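Local coordinates for protein polyphenol oxidase, chloroplastic (Malus domestica, PDB 6ELV) that is the C-terminal domain of a plant catechol oxidase, an enzyme of the tyrosinase family that oxidises mono- and o-diphenols to o-diquinones, at residues Ala61-Val66 with Ala84-Ser89. Residues are numbered along the deposited sequence; the frame is centred on the assembly and turned at random.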
loop_
_atom_site.group_PDB
_atom_site.type_symbol
_atom_site.label_atom_id
_atom_site.label_comp_id
_atom_site.label_asym_id
_atom_site.label_seq_id
_atom_site.Cartn_x
_atom_site.Cartn_y
_atom_site.Cartn_z
ATOM N N ALA A 61 2.775 15.967 -11.617
ATOM C CA ALA A 61 2.786 14.545 -11.949
ATOM C C ALA A 61 3.168 13.750 -10.710
ATOM O O ALA A 61 4.110 14.115 -9.995
ATOM C CB ALA A 61 3.805 14.262 -13.050
ATOM N N VAL A 62 2.437 12.674 -10.439
ATOM C CA VAL A 62 2.690 11.855 -9.262
ATOM C C VAL A 62 2.841 10.406 -9.683
ATOM O O VAL A 62 2.050 9.891 -10.485
ATOM C CB VAL A 62 1.582 12.010 -8.206
ATOM C CG1 VAL A 62 1.754 10.982 -7.082
ATOM C CG2 VAL A 62 1.594 13.413 -7.649
ATOM N N LYS A 63 3.856 9.747 -9.134
ATOM C CA LYS A 63 3.968 8.304 -9.252
ATOM C C LYS A 63 4.599 7.758 -7.989
ATOM O O LYS A 63 5.621 8.278 -7.524
ATOM C CB LYS A 63 4.835 7.910 -10.438
ATOM C CG LYS A 63 4.976 6.402 -10.594
ATOM C CD LYS A 63 5.533 6.071 -11.959
ATOM C CE LYS A 63 5.204 4.658 -12.377
ATOM N NZ LYS A 63 6.119 3.707 -11.742
ATOM N N PHE A 64 4.005 6.699 -7.455
ATOM C CA PHE A 64 4.649 5.899 -6.432
ATOM C C PHE A 64 4.321 4.437 -6.682
ATOM O O PHE A 64 3.248 4.099 -7.194
ATOM C CB PHE A 64 4.315 6.350 -4.994
ATOM C CG PHE A 64 2.874 6.171 -4.567
ATOM C CD1 PHE A 64 2.414 4.955 -4.064
ATOM C CD2 PHE A 64 2.003 7.251 -4.590
ATOM C CE1 PHE A 64 1.109 4.812 -3.635
ATOM C CE2 PHE A 64 0.691 7.122 -4.164
ATOM C CZ PHE A 64 0.240 5.898 -3.686
ATOM N N ASP A 65 5.261 3.577 -6.312
ATOM C CA ASP A 65 5.138 2.144 -6.496
ATOM C C ASP A 65 4.916 1.471 -5.145
ATOM O O ASP A 65 5.357 1.967 -4.103
ATOM C CB ASP A 65 6.370 1.577 -7.204
ATOM C CG ASP A 65 6.594 2.191 -8.581
ATOM O OD1 ASP A 65 5.627 2.658 -9.228
ATOM O OD2 ASP A 65 7.751 2.189 -9.029
ATOM N N VAL A 66 4.215 0.344 -5.172
ATOM C CA VAL A 66 3.815 -0.366 -3.965
ATOM C C VAL A 66 4.359 -1.782 -4.023
ATOM O O VAL A 66 4.171 -2.481 -5.030
ATOM C CB VAL A 66 2.284 -0.402 -3.828
ATOM C CG1 VAL A 66 1.878 -1.062 -2.514
ATOM C CG2 VAL A 66 1.701 1.001 -3.942
ATOM N N ALA A 84 3.420 -4.892 -6.192
ATOM C CA ALA A 84 1.969 -5.046 -6.139
ATOM C C ALA A 84 1.207 -4.108 -7.069
ATOM O O ALA A 84 0.080 -4.444 -7.469
ATOM C CB ALA A 84 1.461 -4.833 -4.710
ATOM N N GLY A 85 1.760 -2.949 -7.403
ATOM C CA GLY A 85 1.065 -1.993 -8.245
ATOM C C GLY A 85 1.633 -0.607 -8.043
ATOM O O GLY A 85 2.570 -0.405 -7.275
ATOM N N SER A 86 1.047 0.348 -8.754
ATOM C CA SER A 86 1.531 1.724 -8.745
ATOM C C SER A 86 0.359 2.676 -8.796
ATOM O O SER A 86 -0.691 2.363 -9.363
ATOM C CB SER A 86 2.382 2.058 -9.974
ATOM O OG SER A 86 3.499 1.210 -10.078
ATOM N N PHE A 87 0.556 3.852 -8.211
ATOM C CA PHE A 87 -0.347 4.975 -8.392
ATOM C C PHE A 87 0.322 5.989 -9.311
ATOM O O PHE A 87 1.473 6.370 -9.072
ATOM C CB PHE A 87 -0.651 5.678 -7.071
ATOM C CG PHE A 87 -1.528 6.864 -7.265
ATOM C CD1 PHE A 87 -2.883 6.687 -7.467
ATOM C CD2 PHE A 87 -0.994 8.139 -7.360
ATOM C CE1 PHE A 87 -3.696 7.759 -7.703
ATOM C CE2 PHE A 87 -1.802 9.216 -7.605
ATOM C CZ PHE A 87 -3.157 9.030 -7.781
ATOM N N VAL A 88 -0.399 6.440 -10.336
ATOM C CA VAL A 88 0.097 7.431 -11.283
ATOM C C VAL A 88 -0.983 8.474 -11.509
ATOM O O VAL A 88 -2.152 8.133 -11.724
ATOM C CB VAL A 88 0.456 6.785 -12.639
ATOM C CG1 VAL A 88 0.844 7.843 -13.656
ATOM C CG2 VAL A 88 1.561 5.777 -12.474
ATOM N N SER A 89 -0.584 9.743 -11.519
ATOM C CA SER A 89 -1.426 10.829 -12.003
ATOM C C SER A 89 -0.644 11.654 -13.013
ATOM O O SER A 89 0.509 12.011 -12.768
ATOM C CB SER A 89 -1.880 11.714 -10.853
ATOM O OG SER A 89 -2.744 12.728 -11.323
#
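Ser86 and Asp65 sit in a non-hydrogen-bonded pair of two antiparallel strands, and their side chains can supply the bond that the backbones lack there: in one of the two conformers modelled for Ser86, its OG donates to Asp65 OD1 at 2.7 Å, reaching it from above the carboxylate plane. The same oxygen takes Lys63 NZ, 2.8 Å away, on its syn lone pair, so with Ser86 in that conformer two donors grip OD1. Lys63 leaves the backbone extended and bends only at chi4 (-80°), which turns NZ to the carboxylate; on the way its CE lies 3.8 Å from Val88 CG2. Putting an alanine at Asp65 would probably leave the Lys63 ammonium without its intrastrand charge partner and this Ser86 conformer without its acceptor.

On the other face of the sheet Phe64 and Phe87 meet. Phe87 CB stands over one face of the Phe64 ring, 3.5 Å from Phe64 CZ and offset toward the rim, a CH-pi contact. The rings are slid apart with planes at 26° and barely overlap. Val62 CG1 touches the Phe87 ring at its edge, 4.0 Å from Phe87 CD2.

Paired backbone bonds at Val62–Ser89 and Phe64–Phe87 fix this register. At the other end Ala84 and Gly85 both face Val66 in a classic beta bulge: Val66 O accepts from Ala84 N at 2.8 Å and only weakly from Gly85 N.

Strand 82-89 is outermost in its sheet, with strand 122-131 beyond 62-70; Ile54 and Phe56 of the second sheet pack on Phe64 and Val62, and Thr102 on Phe87. The face turned to that sheet is thus mostly apolar, with Ser89 among it, while the opposite one carries the charge-assisted Lys63–Asp65–Ser86 cluster beside Val88.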